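Local coordinates for Oxidored_FMN domain-containing protein ([Pseudomonas] geniculata N1, PDB 6L6J), which is a 6-hydroxypseudooxynicotine amine oxidase carrying FMN and a [4Fe-4S] cluster, probably oxidising an intermediate of bacterial nicotine breakdown, at residues Val169-Asn174 with Val223-Glu228; Ser176-Phe181 with Arg202-Thr207; Val258-Trp263 with Gly276-Phe281. One frame throughout, in Å; residues are numbered along the deposited sequence.

Contact 1: residues Val169-Asn174 with Val223-Glu228; sequences VYCAHN and VRFAVE. With FMN (flavin mononucleotide), chain B.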
# COMPACT_ATOMS: atom_id res chain seq x y z
N VAL A 169 17.97 1.82 14.94
CA VAL A 169 18.79 0.60 14.68
C VAL A 169 17.82 -0.43 14.09
O VAL A 169 16.83 -0.77 14.76
CB VAL A 169 19.48 0.09 15.96
CG1 VAL A 169 19.76 -1.40 15.93
CG2 VAL A 169 20.77 0.85 16.23
N TYR A 170 18.03 -0.84 12.84
CA TYR A 170 16.97 -1.53 12.05
C TYR A 170 17.26 -3.02 12.01
O TYR A 170 18.31 -3.44 11.47
CB TYR A 170 16.91 -0.97 10.64
CG TYR A 170 15.86 -1.59 9.76
CD1 TYR A 170 14.53 -1.55 10.12
CD2 TYR A 170 16.18 -2.17 8.55
CE1 TYR A 170 13.54 -2.09 9.31
CE2 TYR A 170 15.20 -2.70 7.73
CZ TYR A 170 13.88 -2.67 8.11
OH TYR A 170 12.91 -3.19 7.33
N CYS A 171 16.34 -3.80 12.57
CA CYS A 171 16.42 -5.28 12.61
C CYS A 171 15.03 -5.87 12.40
O CYS A 171 14.46 -6.37 13.36
CB CYS A 171 17.03 -5.73 13.93
SG CYS A 171 17.25 -7.52 14.00
N ALA A 172 14.53 -5.82 11.16
CA ALA A 172 13.13 -6.16 10.80
C ALA A 172 13.02 -6.51 9.32
O ALA A 172 14.04 -6.50 8.65
CB ALA A 172 12.21 -5.01 11.17
N HIS A 173 11.80 -6.88 8.89
CA HIS A 173 11.36 -7.15 7.49
C HIS A 173 12.20 -8.21 6.75
O HIS A 173 11.97 -8.38 5.53
CB HIS A 173 11.35 -5.83 6.71
CG HIS A 173 10.29 -4.91 7.19
ND1 HIS A 173 10.56 -3.82 7.97
CD2 HIS A 173 8.94 -4.96 7.03
CE1 HIS A 173 9.42 -3.21 8.27
NE2 HIS A 173 8.41 -3.90 7.70
N ASN A 174 13.14 -8.90 7.42
CA ASN A 174 14.22 -9.65 6.73
C ASN A 174 14.94 -8.73 5.71
O ASN A 174 15.42 -9.24 4.67
CB ASN A 174 13.65 -10.89 6.05
CG ASN A 174 14.74 -11.81 5.56
OD1 ASN A 174 15.84 -11.80 6.13
ND2 ASN A 174 14.46 -12.58 4.51
N VAL A 223 14.75 1.15 18.30
CA VAL A 223 14.97 -0.15 17.61
C VAL A 223 13.67 -0.49 16.89
O VAL A 223 12.63 -0.58 17.58
CB VAL A 223 15.41 -1.28 18.56
CG1 VAL A 223 15.76 -2.54 17.79
CG2 VAL A 223 16.59 -0.86 19.40
N ARG A 224 13.73 -0.65 15.57
CA ARG A 224 12.64 -1.35 14.85
C ARG A 224 13.00 -2.84 14.90
O ARG A 224 14.14 -3.18 14.53
CB ARG A 224 12.43 -0.79 13.45
CG ARG A 224 11.23 -1.39 12.76
CD ARG A 224 9.90 -0.68 12.94
NE ARG A 224 9.28 -0.45 11.64
CZ ARG A 224 7.99 -0.43 11.38
NH1 ARG A 224 7.09 -0.63 12.32
NH2 ARG A 224 7.59 -0.22 10.13
N PHE A 225 12.10 -3.67 15.42
CA PHE A 225 12.39 -5.12 15.61
C PHE A 225 11.17 -5.95 15.22
O PHE A 225 10.08 -5.72 15.76
CB PHE A 225 12.87 -5.41 17.04
CG PHE A 225 13.15 -6.86 17.32
CD1 PHE A 225 14.08 -7.56 16.57
CD2 PHE A 225 12.48 -7.54 18.33
CE1 PHE A 225 14.33 -8.91 16.80
CE2 PHE A 225 12.73 -8.88 18.56
CZ PHE A 225 13.65 -9.57 17.79
N ALA A 226 11.38 -6.85 14.26
CA ALA A 226 10.48 -7.98 13.93
C ALA A 226 10.56 -9.01 15.07
O ALA A 226 11.66 -9.62 15.25
CB ALA A 226 10.85 -8.57 12.59
N VAL A 227 9.46 -9.15 15.82
CA VAL A 227 9.38 -10.05 17.00
C VAL A 227 9.14 -11.47 16.48
O VAL A 227 9.82 -12.39 16.98
CB VAL A 227 8.32 -9.62 18.04
CG1 VAL A 227 8.75 -8.36 18.76
CG2 VAL A 227 6.93 -9.46 17.45
N GLU A 228 8.26 -11.61 15.48
CA GLU A 228 8.00 -12.90 14.79
C GLU A 228 8.30 -12.77 13.29
O GLU A 228 7.96 -11.71 12.73
CB GLU A 228 6.56 -13.35 15.04
CG GLU A 228 6.23 -14.68 14.38
CD GLU A 228 5.45 -15.67 15.23
OE1 GLU A 228 5.32 -15.41 16.46
OE2 GLU A 228 4.98 -16.70 14.67
N1 FMN B . 8.83 -0.50 6.95
C2 FMN B . 10.17 -0.26 7.16
O2 FMN B . 10.66 -0.64 8.22
N3 FMN B . 10.98 0.37 6.30
C4 FMN B . 10.51 0.84 5.13
O4 FMN B . 11.25 1.42 4.34
C4A FMN B . 9.07 0.61 4.80
N5 FMN B . 8.53 1.05 3.64
C5A FMN B . 7.21 0.89 3.42
C6 FMN B . 6.63 1.41 2.26
C7 FMN B . 5.28 1.26 2.06
C7M FMN B . 4.70 1.75 0.79
C8 FMN B . 4.43 0.59 3.06
C8M FMN B . 2.96 0.38 2.84
C9 FMN B . 4.98 0.08 4.20
C9A FMN B . 6.34 0.21 4.44
N10 FMN B . 6.91 -0.27 5.63
C10 FMN B . 8.25 -0.07 5.82
C1' FMN B . 6.11 -0.95 6.70
C2' FMN B . 5.39 0.07 7.56
O2' FMN B . 6.38 0.78 8.28
C3' FMN B . 4.44 -0.56 8.54
O3' FMN B . 5.20 -1.34 9.47
C4' FMN B . 3.37 -1.44 7.90
O4' FMN B . 2.82 -0.78 6.74
C5' FMN B . 2.27 -1.79 8.91
O5' FMN B . 1.66 -0.58 9.33
P FMN B . 0.31 -0.05 8.61
O1P FMN B . -0.75 -1.10 8.88
O2P FMN B . 0.08 1.26 9.30
O3P FMN B . 0.67 0.09 7.14
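Backbone hydrogen bonds join strand 169-171 to strand 223-226 as parallel neighbours, their axes only 5° apart. Arg224 N donates to Val169 O at 3.2 Å, from above the carbonyl plane. Arg224 O accepts from Cys171 N, 3.0 Å away and in the carbonyl plane, so Arg224 is gripped on both sides of its CA. Ala226 N closes the ladder on a lone pair of Cys171 O, which also receives a CA-H...O contact from Phe225. Apolar contacts follow the alternation of the sheet. On the face of Val169, Val223, Cys171 and Phe225, Cys171 SG sits at the edge of the Phe225 ring, 4.1 Å from CD1, a sulfur-aromatic contact; past the end of strand 169-171, Ala172 CB meets Ala226 CB. These are strands four and five of the eight-stranded TIM barrel of the NADH:flavin oxidoreductase family, and Tyr170 and Arg224 point to the barrel interior, at whose C-terminal mouth FMN binds. Polar side chains gather there. Tyr170 and Arg224, both with CG anti to the backbone N, run side by side, the ring and guanidinium planes 38° apart, with Arg224 CB at the tyrosine edge. The arginine bends at chi2 and chi3, and NH2 bonds FMN O3' at 2.7 Å and, weakly, the flavin N1; NH1 forms a salt bridge with Asp257. A positive group beside N1 would be expected to stabilise negative charge on the reduced flavin. Tyr170 OH and His173 ND1 share a hydrogen bond of 2.5 Å, while His173 NE2 bonds Asp266, fixing the imidazole from two sides.

Contact 2: residues Ser176-Phe181 with Arg202-Thr207; sequences SLLQDF and RLLRET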
# COMPACT_ATOMS: atom_id res chain seq x y z
N SER A 176 17.57 -6.61 6.91
CA SER A 176 18.63 -6.13 7.83
C SER A 176 19.71 -7.20 8.03
O SER A 176 19.37 -8.36 8.32
CB SER A 176 18.06 -5.72 9.16
OG SER A 176 19.08 -5.69 10.15
N LEU A 177 20.97 -6.78 7.95
CA LEU A 177 22.16 -7.60 8.29
C LEU A 177 22.06 -8.10 9.74
O LEU A 177 22.57 -9.19 10.02
CB LEU A 177 23.43 -6.76 8.10
CG LEU A 177 24.75 -7.52 8.23
CD1 LEU A 177 24.98 -8.40 7.03
CD2 LEU A 177 25.93 -6.57 8.42
N LEU A 178 21.40 -7.33 10.62
CA LEU A 178 21.29 -7.67 12.06
C LEU A 178 20.34 -8.87 12.20
O LEU A 178 20.68 -9.78 12.95
CB LEU A 178 20.80 -6.45 12.85
CG LEU A 178 21.62 -5.16 12.70
CD1 LEU A 178 21.02 -4.05 13.54
CD2 LEU A 178 23.08 -5.36 13.11
N GLN A 179 19.21 -8.86 11.49
CA GLN A 179 18.22 -9.98 11.49
C GLN A 179 18.90 -11.21 10.88
O GLN A 179 18.74 -12.29 11.44
CB GLN A 179 16.93 -9.61 10.74
CG GLN A 179 15.82 -10.62 10.97
CD GLN A 179 14.48 -10.27 10.37
OE1 GLN A 179 14.15 -9.10 10.11
NE2 GLN A 179 13.67 -11.31 10.16
N ASP A 180 19.65 -11.03 9.78
CA ASP A 180 20.45 -12.12 9.15
C ASP A 180 21.39 -12.73 10.19
O ASP A 180 21.48 -13.96 10.28
CB ASP A 180 21.21 -11.62 7.92
CG ASP A 180 20.32 -11.23 6.74
OD1 ASP A 180 19.11 -11.64 6.73
OD2 ASP A 180 20.83 -10.48 5.83
N PHE A 181 22.03 -11.92 11.03
CA PHE A 181 22.94 -12.45 12.08
C PHE A 181 22.11 -13.21 13.13
O PHE A 181 22.50 -14.33 13.50
CB PHE A 181 23.82 -11.34 12.64
CG PHE A 181 25.15 -11.20 11.93
CD1 PHE A 181 25.23 -10.57 10.71
CD2 PHE A 181 26.31 -11.70 12.50
CE1 PHE A 181 26.46 -10.42 10.07
CE2 PHE A 181 27.53 -11.56 11.86
CZ PHE A 181 27.60 -10.92 10.65
N ARG A 202 24.75 -10.57 19.38
CA ARG A 202 25.94 -9.72 19.66
C ARG A 202 25.98 -8.51 18.72
O ARG A 202 26.30 -7.38 19.18
CB ARG A 202 27.23 -10.55 19.52
CG ARG A 202 28.51 -9.76 19.81
CD ARG A 202 29.78 -10.61 19.83
NE ARG A 202 29.58 -11.88 20.50
CZ ARG A 202 29.40 -12.03 21.81
NH1 ARG A 202 29.42 -10.98 22.62
NH2 ARG A 202 29.18 -13.23 22.32
N LEU A 203 25.71 -8.70 17.43
CA LEU A 203 25.90 -7.60 16.46
C LEU A 203 24.83 -6.53 16.73
O LEU A 203 25.20 -5.33 16.72
CB LEU A 203 25.82 -8.12 15.03
CG LEU A 203 26.19 -7.09 13.96
CD1 LEU A 203 27.38 -6.24 14.39
CD2 LEU A 203 26.49 -7.78 12.64
N LEU A 204 23.59 -6.95 16.98
CA LEU A 204 22.45 -6.05 17.31
C LEU A 204 22.76 -5.27 18.60
O LEU A 204 22.52 -4.05 18.60
CB LEU A 204 21.15 -6.83 17.45
CG LEU A 204 19.96 -5.99 17.93
CD1 LEU A 204 19.69 -4.82 16.99
CD2 LEU A 204 18.72 -6.83 18.10
N ARG A 205 23.22 -5.95 19.65
CA ARG A 205 23.58 -5.31 20.95
C ARG A 205 24.74 -4.33 20.73
O ARG A 205 24.58 -3.15 21.05
CB ARG A 205 23.88 -6.39 22.01
CG ARG A 205 24.82 -5.99 23.13
CD ARG A 205 25.31 -7.18 23.94
NE ARG A 205 24.32 -7.60 24.92
CZ ARG A 205 23.86 -8.85 25.11
NH1 ARG A 205 24.32 -9.86 24.39
NH2 ARG A 205 22.95 -9.07 26.04
N GLU A 206 25.86 -4.80 20.19
CA GLU A 206 27.09 -3.98 19.97
C GLU A 206 26.80 -2.74 19.11
O GLU A 206 27.38 -1.69 19.36
CB GLU A 206 28.17 -4.82 19.28
CG GLU A 206 28.82 -5.85 20.18
CD GLU A 206 29.93 -6.61 19.49
OE1 GLU A 206 29.90 -6.71 18.25
OE2 GLU A 206 30.84 -7.08 20.19
N THR A 207 25.93 -2.84 18.12
CA THR A 207 25.54 -1.71 17.25
C THR A 207 24.77 -0.69 18.10
O THR A 207 25.26 0.46 18.26
CB THR A 207 24.81 -2.23 16.00
OG1 THR A 207 25.74 -3.04 15.29
CG2 THR A 207 24.31 -1.13 15.08
O HOH W 1 22.36 -9.36 15.66
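Leu203 lays its CD2 methyl over the face of the Phe181 ring, 3.5 Å from the centroid and 9° off the ring normal, a CH-pi contact close to the ring centre. Both helices belong to the TIM barrel: the long helix 197-215 packs on its outside and leads on to strand 220-229, while 177-182 is a short extra helix in the loop after strand 166-171, at the C-terminal rim. Their local axes pass 9.0 Å apart at 140°, nearer antiparallel than crossed. Leu178 is the central side chain of the interface. With CG anti to its carbonyl carbon and chi2 at 180°, it spreads both methyls toward helix 197-215: CD2 lies 3.7 Å from Leu203 CG, and CD1 meets Leu204 CD1. It crosses both leucines at about a right angle, and CD2 also reaches Thr207 tip to tip. The hydroxyl of Thr207 is turned back onto its own helix, where OG1 donates to Leu203 O at 2.8 Å; Leu203 O thus accepts from both OG1 and Thr207 N, and the hydroxyl's proton is used within its own helix. Phe148 of helix 142-162 packs against Leu177, Leu178 and Thr207, while Val169 touches Leu178 and Leu204 from the barrel strand. Ser176 N-caps helix 177-182, its OG accepting from Leu178 N and, weakly, from Gln179 N. No direct hydrogen bond joins the two segments; instead one water donates to Leu178 O at 3.2 Å and accepts from Leu204 N at 3.0 Å, spanning the two backbones at a kink of helix 197-215.

Contact 3: residues Val258-Trp263 with Gly276-Phe281; sequences VNVSDW and GQQEPF. With FMN (flavin mononucleotide), chain B.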
# COMPACT_ATOMS: atom_id res chain seq x y z
N VAL A 258 7.95 -2.11 17.09
CA VAL A 258 7.80 -3.60 16.99
C VAL A 258 6.67 -3.97 16.02
O VAL A 258 5.54 -3.41 16.11
CB VAL A 258 7.65 -4.30 18.36
CG1 VAL A 258 8.95 -4.25 19.16
CG2 VAL A 258 6.47 -3.78 19.17
N ASN A 259 6.98 -4.95 15.17
CA ASN A 259 6.10 -5.45 14.08
C ASN A 259 6.44 -6.93 13.79
O ASN A 259 7.25 -7.51 14.55
CB ASN A 259 6.21 -4.54 12.86
CG ASN A 259 7.54 -4.63 12.15
OD1 ASN A 259 8.46 -5.32 12.62
ND2 ASN A 259 7.66 -3.94 11.02
N VAL A 260 5.87 -7.50 12.73
CA VAL A 260 6.07 -8.94 12.35
C VAL A 260 6.95 -9.00 11.08
O VAL A 260 6.74 -8.20 10.14
CB VAL A 260 4.73 -9.66 12.17
CG1 VAL A 260 3.92 -9.63 13.45
CG2 VAL A 260 3.91 -9.09 11.01
N SER A 261 7.90 -9.94 11.06
CA SER A 261 8.86 -10.10 9.93
C SER A 261 8.15 -10.64 8.68
O SER A 261 7.21 -11.50 8.77
CB SER A 261 10.06 -10.94 10.24
OG SER A 261 11.01 -10.86 9.17
N ASP A 262 8.67 -10.12 7.57
CA ASP A 262 8.20 -10.20 6.17
C ASP A 262 7.10 -9.16 5.93
O ASP A 262 6.10 -9.15 6.66
CB ASP A 262 7.85 -11.61 5.72
CG ASP A 262 7.99 -11.78 4.21
OD1 ASP A 262 9.10 -11.53 3.69
OD2 ASP A 262 6.97 -12.11 3.56
N TRP A 263 7.32 -8.33 4.91
CA TRP A 263 6.48 -7.18 4.52
C TRP A 263 5.04 -7.64 4.27
O TRP A 263 4.12 -6.88 4.62
CB TRP A 263 7.13 -6.49 3.31
CG TRP A 263 6.69 -5.07 3.08
CD1 TRP A 263 5.83 -4.32 3.83
CD2 TRP A 263 7.12 -4.23 1.99
NE1 TRP A 263 5.67 -3.08 3.27
CE2 TRP A 263 6.43 -3.00 2.14
CE3 TRP A 263 8.00 -4.39 0.91
CZ2 TRP A 263 6.61 -1.95 1.25
CZ3 TRP A 263 8.17 -3.34 0.03
CH2 TRP A 263 7.48 -2.14 0.19
N GLY A 276 -5.34 -3.97 13.86
CA GLY A 276 -4.65 -4.45 15.07
C GLY A 276 -4.53 -5.95 15.07
O GLY A 276 -4.77 -6.53 16.12
N GLN A 277 -4.18 -6.54 13.91
CA GLN A 277 -3.95 -8.00 13.72
C GLN A 277 -2.63 -8.39 14.40
O GLN A 277 -2.46 -9.60 14.70
CB GLN A 277 -3.97 -8.38 12.23
CG GLN A 277 -2.88 -7.70 11.38
CD GLN A 277 -1.55 -8.45 11.25
OE1 GLN A 277 -1.38 -9.56 11.78
NE2 GLN A 277 -0.60 -7.81 10.55
N GLN A 278 -1.74 -7.42 14.65
CA GLN A 278 -0.37 -7.69 15.19
C GLN A 278 -0.43 -7.78 16.72
O GLN A 278 0.57 -8.22 17.33
CB GLN A 278 0.63 -6.61 14.80
CG GLN A 278 0.72 -6.36 13.30
CD GLN A 278 2.08 -5.85 12.90
OE1 GLN A 278 2.95 -5.61 13.73
NE2 GLN A 278 2.30 -5.68 11.60
N GLU A 279 -1.57 -7.40 17.31
CA GLU A 279 -1.67 -7.24 18.79
C GLU A 279 -1.12 -8.50 19.44
O GLU A 279 -0.15 -8.41 20.18
CB GLU A 279 -3.09 -6.92 19.25
CG GLU A 279 -3.28 -7.22 20.72
CD GLU A 279 -4.52 -6.62 21.35
OE1 GLU A 279 -5.18 -5.76 20.71
OE2 GLU A 279 -4.82 -7.04 22.52
N PRO A 280 -1.70 -9.70 19.18
CA PRO A 280 -1.24 -10.95 19.80
C PRO A 280 0.27 -11.16 19.77
O PRO A 280 0.75 -11.75 20.69
CB PRO A 280 -1.87 -12.06 18.95
CG PRO A 280 -2.44 -11.33 17.74
CD PRO A 280 -2.81 -9.95 18.25
N PHE A 281 0.97 -10.67 18.74
CA PHE A 281 2.42 -10.89 18.50
C PHE A 281 3.29 -9.92 19.31
O PHE A 281 4.41 -10.35 19.71
CB PHE A 281 2.76 -10.73 17.02
CG PHE A 281 2.09 -11.72 16.10
CD1 PHE A 281 2.64 -12.98 15.91
CD2 PHE A 281 0.93 -11.38 15.42
CE1 PHE A 281 2.03 -13.89 15.05
CE2 PHE A 281 0.32 -12.30 14.57
CZ PHE A 281 0.87 -13.55 14.39
N1 FMN B . 8.83 -0.50 6.95
C2 FMN B . 10.17 -0.26 7.16
O2 FMN B . 10.66 -0.64 8.22
N3 FMN B . 10.98 0.37 6.30
C4 FMN B . 10.51 0.84 5.13
O4 FMN B . 11.25 1.42 4.34
C4A FMN B . 9.07 0.61 4.80
N5 FMN B . 8.53 1.05 3.64
C5A FMN B . 7.21 0.89 3.42
C6 FMN B . 6.63 1.41 2.26
C7 FMN B . 5.28 1.26 2.06
C7M FMN B . 4.70 1.75 0.79
C8 FMN B . 4.43 0.59 3.06
C8M FMN B . 2.96 0.38 2.84
C9 FMN B . 4.98 0.08 4.20
C9A FMN B . 6.34 0.21 4.44
N10 FMN B . 6.91 -0.27 5.63
C10 FMN B . 8.25 -0.07 5.82
C1' FMN B . 6.11 -0.95 6.70
C2' FMN B . 5.39 0.07 7.56
O2' FMN B . 6.38 0.78 8.28
C3' FMN B . 4.44 -0.56 8.54
O3' FMN B . 5.20 -1.34 9.47
C4' FMN B . 3.37 -1.44 7.90
O4' FMN B . 2.82 -0.78 6.74
C5' FMN B . 2.27 -1.79 8.91
O5' FMN B . 1.66 -0.58 9.33
P FMN B . 0.31 -0.05 8.61
O1P FMN B . -0.75 -1.10 8.88
O2P FMN B . 0.08 1.26 9.30
O3P FMN B . 0.67 0.09 7.14
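Strand 258-261 runs past the turn that leads into helix 279-282, the CA atoms of Asn259 and Gln278 lying 6.9 Å apart, and Phe281 N bonds back to Gln278 O. Gln278 starts with CG anti to its carbonyl carbon and then extends, carrying its amide up to the strand backbone. There OE1 lies 3.2 Å from Asn259 CA and 3.5 Å from Asn259 CB, a packing contact with no hydrogen bond across the segments. NE2 of the same amide passes Val260 CG2 at 3.8 Å and bonds Asp266. Val260 points outward from strand six of the TIM barrel and divides its methyls between two neighbours: CG2 rests on the Gln278 amide, while CG1 touches Phe281 CG at 3.8 Å. That second methyl sits off-centre on the phenyl ring, 4.3 Å from the centroid and 29° from its normal, an oblique CH-pi contact. The Phe281 side chain is therefore set against the strand, and Glu228 touches it from the neighbouring strand. Asn259 turns the other way, into the FMN pocket, with CG set between the backbone N and the carbonyl carbon (chi1 70°); its ND2 makes a weak hydrogen bond to Asp266. Past the strand end, Trp263 approaches the flavin, NE1 lying 3.4 Å from FMN C9. Asp266 also binds FMN, so the Gln278 amide belongs to the second shell of the pocket: its N-H, on OD1, would help set the rotation of the carboxylate, whose OD2 is shared with FMN, and, by offering it a hydrogen bond, would tend to favour the ionised form.

In the fold
All three contacts lie in the TIM-barrel part of the chain. Contact 2 is nested within the loop closed by contact 1 and meets it at the C-terminal end of strand 166-171: Ser176 OG, the helix cap, bonds Tyr170 O at 2.7 Å, and Gln179 OE1 takes Asn174 N at 2.9 Å. Contact 3 follows in series and borders contact 1 through neighbouring strands 220-229 and 255-261, where Val227 N meets Asn259 O at 3.0 Å. Gln179 NE2 also reaches Ser261 OG, tying contact 2 to contact 3 although their centres are 20 Å apart. Contacts 1 and 3 both touch FMN; in contact 2, Leu178 stays about 12 Å from it, side chain to ligand.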